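PDB 2E3U: K Homology domain-containing protein from Pyrococcus horikoshii, which probably binds RNA through its two KH domains and acts as a Dim2p-type factor in the processing of preribosomal RNA. Local coordinates for residues Arg102-Arg108 with Ser161-Tyr165; Tyr118-Leu124 with Lys167-Gly173; Glu179-Ala184 with Tyr200-Arg204. All coordinates share one frame. Residues are numbered along the deposited sequence.

Contact 1 of 3, residues Arg102-Arg108 with Ser161-Tyr165; sequences RGFSPER and SVSVY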
loop_
_atom_site.group_PDB
_atom_site.type_symbol
_atom_site.label_atom_id
_atom_site.label_comp_id
_atom_site.label_asym_id
_atom_site.label_seq_id
_atom_site.Cartn_x
_atom_site.Cartn_y
_atom_site.Cartn_z
ATOM N N ARG A 102 4.198 1.729 -3.966
ATOM C CA ARG A 102 2.978 1.418 -4.716
ATOM C C ARG A 102 1.918 2.544 -4.683
ATOM O O ARG A 102 0.698 2.319 -4.853
ATOM C CB ARG A 102 2.401 0.091 -4.207
ATOM C CG ARG A 102 3.245 -1.117 -4.568
ATOM C CD ARG A 102 3.110 -1.412 -6.066
ATOM N NE ARG A 102 4.153 -0.824 -6.889
ATOM C CZ ARG A 102 3.994 -0.427 -8.153
ATOM N NH1 ARG A 102 2.808 -0.486 -8.760
ATOM N NH2 ARG A 102 5.032 0.069 -8.807
ATOM N N GLY A 103 2.377 3.748 -4.382
ATOM C CA GLY A 103 1.520 4.906 -4.519
ATOM C C GLY A 103 0.847 5.473 -3.288
ATOM O O GLY A 103 0.190 6.501 -3.417
ATOM N N PHE A 104 0.993 4.844 -2.111
ATOM C CA PHE A 104 0.496 5.469 -0.865
ATOM C C PHE A 104 1.391 6.654 -0.477
ATOM O O PHE A 104 2.619 6.560 -0.583
ATOM C CB PHE A 104 0.448 4.458 0.317
ATOM C CG PHE A 104 -0.737 3.505 0.278
ATOM C CD1 PHE A 104 -0.558 2.156 -0.030
ATOM C CD2 PHE A 104 -2.022 3.953 0.551
ATOM C CE1 PHE A 104 -1.633 1.252 -0.040
ATOM C CE2 PHE A 104 -3.111 3.089 0.508
ATOM C CZ PHE A 104 -2.923 1.721 0.209
ATOM N N SER A 105 0.801 7.750 -0.000
ATOM C CA SER A 105 1.593 8.786 0.664
ATOM C C SER A 105 2.201 8.157 1.887
ATOM O O SER A 105 1.690 7.127 2.358
ATOM C CB SER A 105 0.742 10.006 1.078
ATOM O OG SER A 105 -0.030 9.722 2.254
ATOM N N PRO A 106 3.308 8.739 2.408
ATOM C CA PRO A 106 3.909 8.296 3.664
ATOM C C PRO A 106 2.975 8.315 4.876
ATOM O O PRO A 106 2.996 7.349 5.677
ATOM C CB PRO A 106 5.060 9.272 3.847
ATOM C CG PRO A 106 5.458 9.601 2.412
ATOM C CD PRO A 106 4.123 9.800 1.776
ATOM N N GLU A 107 2.179 9.388 5.014
ATOM C CA GLU A 107 1.168 9.504 6.083
ATOM C C GLU A 107 0.199 8.318 6.088
ATOM O O GLU A 107 -0.165 7.818 7.148
ATOM C CB GLU A 107 0.362 10.816 5.966
ATOM C CG GLU A 107 1.230 12.117 5.996
ATOM C CD GLU A 107 1.624 12.564 7.412
ATOM O OE1 GLU A 107 2.021 11.677 8.214
ATOM O OE2 GLU A 107 1.551 13.799 7.718
ATOM N N ARG A 108 -0.232 7.915 4.894
ATOM C CA ARG A 108 -1.149 6.787 4.669
ATOM C C ARG A 108 -0.479 5.431 4.851
ATOM O O ARG A 108 -1.060 4.571 5.508
ATOM C CB ARG A 108 -1.826 6.899 3.300
ATOM C CG ARG A 108 -2.839 8.113 3.240
ATOM C CD ARG A 108 -4.177 7.712 2.629
ATOM N NE ARG A 108 -4.083 7.099 1.284
ATOM C CZ ARG A 108 -5.043 6.336 0.749
ATOM N NH1 ARG A 108 -4.914 5.834 -0.486
ATOM N NH2 ARG A 108 -6.149 6.080 1.441
ATOM N N SER A 161 -7.412 1.022 3.438
ATOM C CA SER A 161 -6.870 2.080 2.598
ATOM C C SER A 161 -6.501 1.431 1.268
ATOM O O SER A 161 -6.015 0.301 1.249
ATOM C CB SER A 161 -5.622 2.677 3.246
ATOM O OG SER A 161 -5.882 3.319 4.487
ATOM N N VAL A 162 -6.689 2.158 0.169
ATOM C CA VAL A 162 -6.523 1.605 -1.193
ATOM C C VAL A 162 -5.737 2.540 -2.088
ATOM O O VAL A 162 -6.057 3.693 -2.185
ATOM C CB VAL A 162 -7.881 1.366 -1.886
ATOM C CG1 VAL A 162 -7.669 0.948 -3.366
ATOM C CG2 VAL A 162 -8.718 0.304 -1.096
ATOM N N SER A 163 -4.717 2.017 -2.755
ATOM C CA SER A 163 -3.913 2.809 -3.684
ATOM C C SER A 163 -3.861 2.116 -5.065
ATOM O O SER A 163 -3.405 0.971 -5.189
ATOM C CB SER A 163 -2.488 2.974 -3.122
ATOM O OG SER A 163 -1.661 3.579 -4.080
ATOM N N VAL A 164 -4.384 2.801 -6.075
ATOM C CA VAL A 164 -4.345 2.326 -7.442
ATOM C C VAL A 164 -3.207 3.091 -8.135
ATOM O O VAL A 164 -3.196 4.311 -8.203
ATOM C CB VAL A 164 -5.725 2.501 -8.124
ATOM C CG1 VAL A 164 -5.764 1.825 -9.499
ATOM C CG2 VAL A 164 -6.822 1.906 -7.241
ATOM N N TYR A 165 -2.226 2.363 -8.622
ATOM C CA TYR A 165 -0.997 2.980 -9.074
ATOM C C TYR A 165 -0.356 2.057 -10.107
ATOM O O TYR A 165 -0.073 0.899 -9.819
ATOM C CB TYR A 165 -0.043 3.244 -7.878
ATOM C CG TYR A 165 1.201 4.009 -8.256
ATOM C CD1 TYR A 165 2.391 3.338 -8.532
ATOM C CD2 TYR A 165 1.178 5.404 -8.393
ATOM C CE1 TYR A 165 3.538 4.030 -8.929
ATOM C CE2 TYR A 165 2.325 6.114 -8.774
ATOM C CZ TYR A 165 3.506 5.415 -9.039
ATOM O OH TYR A 165 4.663 6.094 -9.408
HETATM O O HOH W 1 -0.670 0.518 -5.868
HETATM O O HOH W 2 -3.847 4.531 5.261
#

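Contact 2 of 3, residues Tyr118-Leu124 with Lys167-Gly173; sequences YLEIINL and KTVAIIG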
loop_
_atom_site.group_PDB
_atom_site.type_symbol
_atom_site.label_atom_id
_atom_site.label_comp_id
_atom_site.label_asym_id
_atom_site.label_seq_id
_atom_site.Cartn_x
_atom_site.Cartn_y
_atom_site.Cartn_z
ATOM N N TYR A 118 -1.957 -5.027 7.727
ATOM C CA TYR A 118 -1.135 -5.689 6.716
ATOM C C TYR A 118 -1.253 -4.944 5.395
ATOM O O TYR A 118 -2.164 -4.134 5.201
ATOM C CB TYR A 118 -1.597 -7.138 6.499
ATOM C CG TYR A 118 -1.480 -8.035 7.726
ATOM C CD1 TYR A 118 -0.416 -8.925 7.874
ATOM C CD2 TYR A 118 -2.430 -7.978 8.737
ATOM C CE1 TYR A 118 -0.314 -9.739 9.008
ATOM C CE2 TYR A 118 -2.335 -8.783 9.873
ATOM C CZ TYR A 118 -1.272 -9.647 10.006
ATOM O OH TYR A 118 -1.213 -10.451 11.130
ATOM N N LEU A 119 -0.324 -5.251 4.504
ATOM C CA LEU A 119 -0.247 -4.680 3.189
ATOM C C LEU A 119 -0.512 -5.817 2.235
ATOM O O LEU A 119 0.011 -6.896 2.439
ATOM C CB LEU A 119 1.155 -4.105 2.925
ATOM C CG LEU A 119 1.418 -3.632 1.516
ATOM C CD1 LEU A 119 0.470 -2.489 1.049
ATOM C CD2 LEU A 119 2.924 -3.234 1.371
ATOM N N GLU A 120 -1.323 -5.573 1.209
ATOM C CA GLU A 120 -1.521 -6.536 0.145
ATOM C C GLU A 120 -1.414 -5.822 -1.193
ATOM O O GLU A 120 -2.140 -4.878 -1.438
ATOM C CB GLU A 120 -2.865 -7.306 0.280
ATOM C CG GLU A 120 -3.293 -8.030 -1.043
ATOM C CD GLU A 120 -4.007 -9.369 -0.872
ATOM O OE1 GLU A 120 -4.012 -10.167 -1.841
ATOM O OE2 GLU A 120 -4.581 -9.656 0.201
ATOM N N ILE A 121 -0.497 -6.271 -2.042
ATOM C CA ILE A 121 -0.355 -5.740 -3.406
ATOM C C ILE A 121 -0.903 -6.711 -4.457
ATOM O O ILE A 121 -0.510 -7.870 -4.533
ATOM C CB ILE A 121 1.110 -5.447 -3.807
ATOM C CG1 ILE A 121 1.933 -4.849 -2.666
ATOM C CG2 ILE A 121 1.171 -4.583 -5.076
ATOM C CD1 ILE A 121 1.544 -3.509 -2.265
ATOM N N ILE A 122 -1.794 -6.193 -5.290
ATOM C CA ILE A 122 -2.448 -6.961 -6.336
ATOM C C ILE A 122 -1.990 -6.453 -7.700
ATOM O O ILE A 122 -2.073 -5.259 -7.973
ATOM C CB ILE A 122 -4.006 -6.806 -6.223
ATOM C CG1 ILE A 122 -4.532 -7.434 -4.927
ATOM C CG2 ILE A 122 -4.709 -7.431 -7.398
ATOM C CD1 ILE A 122 -4.037 -8.884 -4.702
ATOM N N ASN A 123 -1.511 -7.355 -8.557
ATOM C CA ASN A 123 -1.248 -6.983 -9.947
ATOM C C ASN A 123 -2.578 -6.953 -10.680
ATOM O O ASN A 123 -3.303 -7.940 -10.698
ATOM C CB ASN A 123 -0.270 -7.953 -10.632
ATOM C CG ASN A 123 1.122 -7.971 -9.973
ATOM O OD1 ASN A 123 1.831 -6.954 -9.944
ATOM N ND2 ASN A 123 1.525 -9.146 -9.470
ATOM N N LEU A 124 -2.895 -5.799 -11.256
ATOM C CA LEU A 124 -4.172 -5.561 -11.927
ATOM C C LEU A 124 -4.402 -6.588 -13.006
ATOM O O LEU A 124 -5.545 -6.956 -13.314
ATOM C CB LEU A 124 -4.213 -4.168 -12.542
ATOM C CG LEU A 124 -4.474 -2.992 -11.605
ATOM C CD1 LEU A 124 -4.478 -1.684 -12.365
ATOM C CD2 LEU A 124 -5.756 -3.201 -10.862
ATOM N N LYS A 167 0.447 -0.595 -12.433
ATOM C CA LYS A 167 -0.027 -1.937 -12.713
ATOM C C LYS A 167 -0.558 -2.672 -11.475
ATOM O O LYS A 167 -0.849 -3.867 -11.539
ATOM C CB LYS A 167 1.084 -2.749 -13.419
ATOM C CG LYS A 167 1.444 -2.220 -14.819
ATOM C CD LYS A 167 2.396 -3.147 -15.569
ATOM C CE LYS A 167 1.635 -4.260 -16.315
ATOM N NZ LYS A 167 2.520 -5.007 -17.268
ATOM N N THR A 168 -0.695 -1.965 -10.359
ATOM C CA THR A 168 -1.139 -2.602 -9.112
ATOM C C THR A 168 -2.257 -1.842 -8.452
ATOM O O THR A 168 -2.470 -0.669 -8.733
ATOM C CB THR A 168 -0.017 -2.724 -8.066
ATOM O OG1 THR A 168 0.426 -1.413 -7.682
ATOM C CG2 THR A 168 1.184 -3.566 -8.584
ATOM N N VAL A 169 -2.963 -2.537 -7.557
ATOM C CA VAL A 169 -3.777 -1.926 -6.522
ATOM C C VAL A 169 -3.143 -2.410 -5.243
ATOM O O VAL A 169 -2.780 -3.575 -5.158
ATOM C CB VAL A 169 -5.270 -2.417 -6.515
ATOM C CG1 VAL A 169 -6.154 -1.506 -5.663
ATOM C CG2 VAL A 169 -5.805 -2.450 -7.878
ATOM N N ALA A 170 -3.011 -1.536 -4.245
ATOM C CA ALA A 170 -2.436 -1.939 -2.950
ATOM C C ALA A 170 -3.429 -1.605 -1.829
ATOM O O ALA A 170 -4.098 -0.591 -1.893
ATOM C CB ALA A 170 -1.089 -1.270 -2.705
ATOM N N ILE A 171 -3.515 -2.473 -0.826
ATOM C CA ILE A 171 -4.519 -2.392 0.216
ATOM C C ILE A 171 -3.837 -2.491 1.571
ATOM O O ILE A 171 -2.893 -3.260 1.737
ATOM C CB ILE A 171 -5.590 -3.503 0.081
ATOM C CG1 ILE A 171 -6.064 -3.622 -1.380
ATOM C CG2 ILE A 171 -6.773 -3.215 1.029
ATOM C CD1 ILE A 171 -7.077 -4.787 -1.673
ATOM N N ILE A 172 -4.284 -1.664 2.518
ATOM C CA ILE A 172 -3.793 -1.676 3.898
ATOM C C ILE A 172 -4.984 -1.802 4.805
ATOM O O ILE A 172 -5.935 -1.050 4.677
ATOM C CB ILE A 172 -2.989 -0.393 4.288
ATOM C CG1 ILE A 172 -1.696 -0.292 3.481
ATOM C CG2 ILE A 172 -2.649 -0.441 5.769
ATOM C CD1 ILE A 172 -1.037 1.106 3.522
ATOM N N GLY A 173 -4.953 -2.792 5.680
ATOM C CA GLY A 173 -6.108 -3.127 6.469
ATOM C C GLY A 173 -5.817 -4.277 7.382
ATOM O O GLY A 173 -4.801 -4.935 7.235
#

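Contact 3 of 3, residues Glu179-Ala184 with Tyr200-Arg204; sequences EIAKTA and YLERR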
loop_
_atom_site.group_PDB
_atom_site.type_symbol
_atom_site.label_atom_id
_atom_site.label_comp_id
_atom_site.label_asym_id
_atom_site.label_seq_id
_atom_site.Cartn_x
_atom_site.Cartn_y
_atom_site.Cartn_z
ATOM N N GLU A 179 -9.776 -8.225 2.732
ATOM C CA GLU A 179 -10.574 -9.208 2.045
ATOM C C GLU A 179 -11.846 -8.586 1.431
ATOM O O GLU A 179 -12.209 -8.898 0.286
ATOM C CB GLU A 179 -10.924 -10.323 3.049
ATOM C CG GLU A 179 -11.020 -11.688 2.460
ATOM C CD GLU A 179 -12.115 -11.797 1.433
ATOM O OE1 GLU A 179 -11.844 -12.398 0.362
ATOM O OE2 GLU A 179 -13.242 -11.286 1.697
ATOM N N ILE A 180 -12.517 -7.709 2.185
ATOM C CA ILE A 180 -13.677 -6.962 1.697
ATOM C C ILE A 180 -13.346 -5.994 0.526
ATOM O O ILE A 180 -14.079 -5.960 -0.473
ATOM C CB ILE A 180 -14.357 -6.172 2.846
ATOM C CG1 ILE A 180 -14.951 -7.121 3.890
ATOM C CG2 ILE A 180 -15.479 -5.207 2.297
ATOM C CD1 ILE A 180 -15.333 -6.429 5.173
ATOM N N ALA A 181 -12.286 -5.179 0.679
ATOM C CA ALA A 181 -11.857 -4.227 -0.378
ATOM C C ALA A 181 -11.385 -5.014 -1.568
ATOM O O ALA A 181 -11.777 -4.732 -2.687
ATOM C CB ALA A 181 -10.736 -3.253 0.110
ATOM N N LYS A 182 -10.551 -6.015 -1.334
ATOM C CA LYS A 182 -10.105 -6.915 -2.408
ATOM C C LYS A 182 -11.262 -7.458 -3.251
ATOM O O LYS A 182 -11.228 -7.385 -4.485
ATOM C CB LYS A 182 -9.269 -8.094 -1.846
ATOM C CG LYS A 182 -8.368 -8.742 -2.876
ATOM C CD LYS A 182 -7.765 -10.080 -2.417
ATOM C CE LYS A 182 -7.227 -10.850 -3.631
ATOM N NZ LYS A 182 -6.140 -11.813 -3.295
ATOM N N THR A 183 -12.240 -8.058 -2.577
ATOM C CA THR A 183 -13.454 -8.594 -3.240
ATOM C C THR A 183 -14.247 -7.556 -4.065
ATOM O O THR A 183 -14.591 -7.840 -5.204
ATOM C CB THR A 183 -14.382 -9.282 -2.233
ATOM O OG1 THR A 183 -13.629 -10.264 -1.510
ATOM C CG2 THR A 183 -15.515 -9.981 -2.937
ATOM N N ALA A 184 -14.496 -6.363 -3.504
ATOM C CA ALA A 184 -15.156 -5.264 -4.226
ATOM C C ALA A 184 -14.374 -4.865 -5.479
ATOM O O ALA A 184 -14.943 -4.693 -6.548
ATOM C CB ALA A 184 -15.307 -4.069 -3.318
ATOM N N TYR A 200 -23.098 -5.398 -2.054
ATOM C CA TYR A 200 -22.088 -6.264 -1.432
ATOM C C TYR A 200 -21.325 -5.596 -0.278
ATOM O O TYR A 200 -21.142 -6.201 0.784
ATOM C CB TYR A 200 -21.079 -6.827 -2.469
ATOM C CG TYR A 200 -19.816 -7.391 -1.809
ATOM C CD1 TYR A 200 -19.781 -8.696 -1.328
ATOM C CD2 TYR A 200 -18.678 -6.605 -1.654
ATOM C CE1 TYR A 200 -18.638 -9.215 -0.710
ATOM C CE2 TYR A 200 -17.536 -7.090 -1.023
ATOM C CZ TYR A 200 -17.522 -8.389 -0.551
ATOM O OH TYR A 200 -16.385 -8.867 0.084
ATOM N N LEU A 201 -20.875 -4.358 -0.491
ATOM C CA LEU A 201 -20.165 -3.611 0.541
ATOM C C LEU A 201 -21.048 -3.238 1.728
ATOM O O LEU A 201 -20.568 -3.236 2.871
ATOM C CB LEU A 201 -19.467 -2.364 -0.029
ATOM C CG LEU A 201 -18.248 -2.565 -0.911
ATOM C CD1 LEU A 201 -18.018 -1.360 -1.810
ATOM C CD2 LEU A 201 -16.955 -2.912 -0.114
ATOM N N GLU A 202 -22.319 -2.925 1.482
ATOM C CA GLU A 202 -23.255 -2.656 2.588
ATOM C C GLU A 202 -23.408 -3.888 3.463
ATOM O O GLU A 202 -23.414 -3.789 4.689
ATOM C CB GLU A 202 -24.642 -2.212 2.098
ATOM C CG GLU A 202 -24.869 -0.689 2.009
ATOM C CD GLU A 202 -24.893 0.025 3.362
ATOM O OE1 GLU A 202 -25.194 -0.636 4.393
ATOM O OE2 GLU A 202 -24.620 1.257 3.391
ATOM N N ARG A 203 -23.496 -5.048 2.820
ATOM C CA ARG A 203 -23.664 -6.315 3.515
ATOM C C ARG A 203 -22.454 -6.665 4.397
ATOM O O ARG A 203 -22.594 -7.302 5.446
ATOM C CB ARG A 203 -24.005 -7.443 2.533
ATOM C CG ARG A 203 -25.497 -7.734 2.440
ATOM C CD ARG A 203 -25.896 -8.532 1.155
ATOM N NE ARG A 203 -24.860 -9.480 0.742
ATOM C CZ ARG A 203 -24.335 -9.549 -0.479
ATOM N NH1 ARG A 203 -24.771 -8.744 -1.436
ATOM N NH2 ARG A 203 -23.389 -10.447 -0.749
ATOM N N ARG A 204 -21.277 -6.232 3.980
ATOM C CA ARG A 204 -20.068 -6.471 4.751
ATOM C C ARG A 204 -19.900 -5.356 5.786
ATOM O O ARG A 204 -19.740 -5.632 6.975
ATOM C CB ARG A 204 -18.836 -6.568 3.835
ATOM C CG ARG A 204 -18.912 -7.616 2.725
ATOM C CD ARG A 204 -19.134 -9.076 3.221
ATOM N NE ARG A 204 -18.172 -9.503 4.242
ATOM C CZ ARG A 204 -17.037 -10.176 4.024
ATOM N NH1 ARG A 204 -16.663 -10.523 2.794
ATOM N NH2 ARG A 204 -16.255 -10.495 5.061
#

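Contact 1 of 3, residues Arg102-Arg108 with Ser161-Tyr165
This is an interdomain contact between the two KH domains of the chain. The end of helix 87-101 of the first KH unit, with the turn into helix 106-109, packs on strand 161-165, an outer strand of the three-stranded antiparallel sheet of the second. Helix 87-101 closes with a Schellman motif, in which Gly103 is the C-prime residue at positive phi. Gly103 comes close to the strand: its CA sits over the face of the Tyr165 ring, 4.2 Å from the ring centroid, a CH-pi contact. A CB here would clash with Ser163 OG and Tyr165 CB. The carbonyl of Arg102, just past the helix, is satisfied from across the contact. Arg102 O accepts from Ser163 OG at 2.8 Å, and water 1 links it to Ser163 O. Phe104 is buried, and its ring also packs on Ala170 and Ile172 of the next strand. Ser163 CB lies over the ring face, 3.5 Å from the Phe104 centroid and nearly on the ring normal. Ser105 is the N-cap of the following short helix, and its OG accepts from Arg108 N. Arg108 also forms a salt bridge with Glu155 through NH2. Water 2 joins Arg108 O to Ser161 OG, which also bonds Arg111. The other terminal nitrogen, Arg108 NH1, donates to Val162 O at 3.0 Å.

Contact 2 of 3, residues Tyr118-Leu124 with Lys167-Gly173
Strands 118-123 and 168-173 run antiparallel, with 163° between their directions and an axis separation of 4.6 Å at closest approach. Three hydrogen-bonded pairs carry the backbone bonding, and each is satisfied in both directions. Tyr118 N donates to Gly173 O at 2.9 Å, and Gly173 N returns to Tyr118 O at 3.1 Å. Glu120 N to Ile171 O and Ile171 N to Glu120 O are both 2.8 Å. Ile122 N reaches Val169 O at 2.8 Å, and Val169 N reaches Ile122 O at 2.9 Å. A seventh bond, Leu124 N to Lys167 O at 2.8 Å, extends the pairing just beyond the strands. Some carbonyls also receive CA-H...O contacts, the shortest from Thr168 CA to Ile122 O at 3.0 Å. The pair belongs to the second KH domain, of type I, whose sheet has strand order 1-3-2. Strand 168-173, third in sequence, therefore lies in the middle, and its other edge bonds to strand 161-165 through Ala170 with Ser163 and Ile172 with Ser161. Side chains alternate between two faces. Leu119, Ile121, Ala170 and Ile172 share the face turned to the first KH domain. Ile121 CD1 lies 3.5 Å from Ala170 CB. The Thr168 hydroxyl on this face is hydrogen-bonded to Arg102 NH1 and Tyr165 O. Tyr118, Glu120, Ile122, Val169 and Ile171 line the other face, toward the domain's own helices. There Glu120 OE1 finds its partner in Lys182 NZ, a salt bridge to helix 175-189.

Contact 3 of 3, residues Glu179-Ala184 with Tyr200-Arg204
Segment 179-184 is a regular helical part of helix 175-189, and segment 200-204 holds the last turn of helix 194-203 and the residue that follows, Arg204. The two backbones come nearest at Ile180 with Arg204 and at Ala184 with Leu201, both 7.1 Å between CA atoms. Ile180 and Ala184, one helical turn apart, offer an apolar surface to Leu201. Leu201 CD2 lies 3.6 Å from Ile180 CG2 and 3.8 Å from Ala184 CB. This is helix-to-helix packing within the second KH domain. Helix 175-189 follows the last strand of the sheet, as the C-terminal helix of a type I KH fold does, and helix 194-203 is added after it. The Tyr200 ring presents its edge to Ile180 O. Its OH is 3.1 Å from Thr183 CB and accepts a weak hydrogen bond from Arg204 NH1 at 3.2 Å, while the Thr183 hydroxyl donates to Glu179 O of its own helix at 2.7 Å. Ile180 CG1 lies over one face of the Arg204 guanidinium. At the guanidinium edge, Arg204 NH1 makes a long salt bridge of 3.7 Å with Glu179 OE2.

Contacts 1 and 2 are central in the chain and share one sheet, in which strands 161-165 and 168-173 are neighbours. Contact 3 is peripheral, its centre about 18 Å from the chain centre, on the helical side of the same KH domain. Each contact has a buried part and a more open part. Among the ties of contact 3 to contact 2 are Ile171 packing against Ala181 and Ile122 against Lys182; Val162 of contact 1 also touches Ala181. The chemistry differs with place. Contact 2 is backbone pairing within a domain, contact 1 joins two domains by side-chain bonds, waters and CH-pi packing, and contact 3 is mainly apolar, with a long salt bridge between the exposed Glu179 and Arg204.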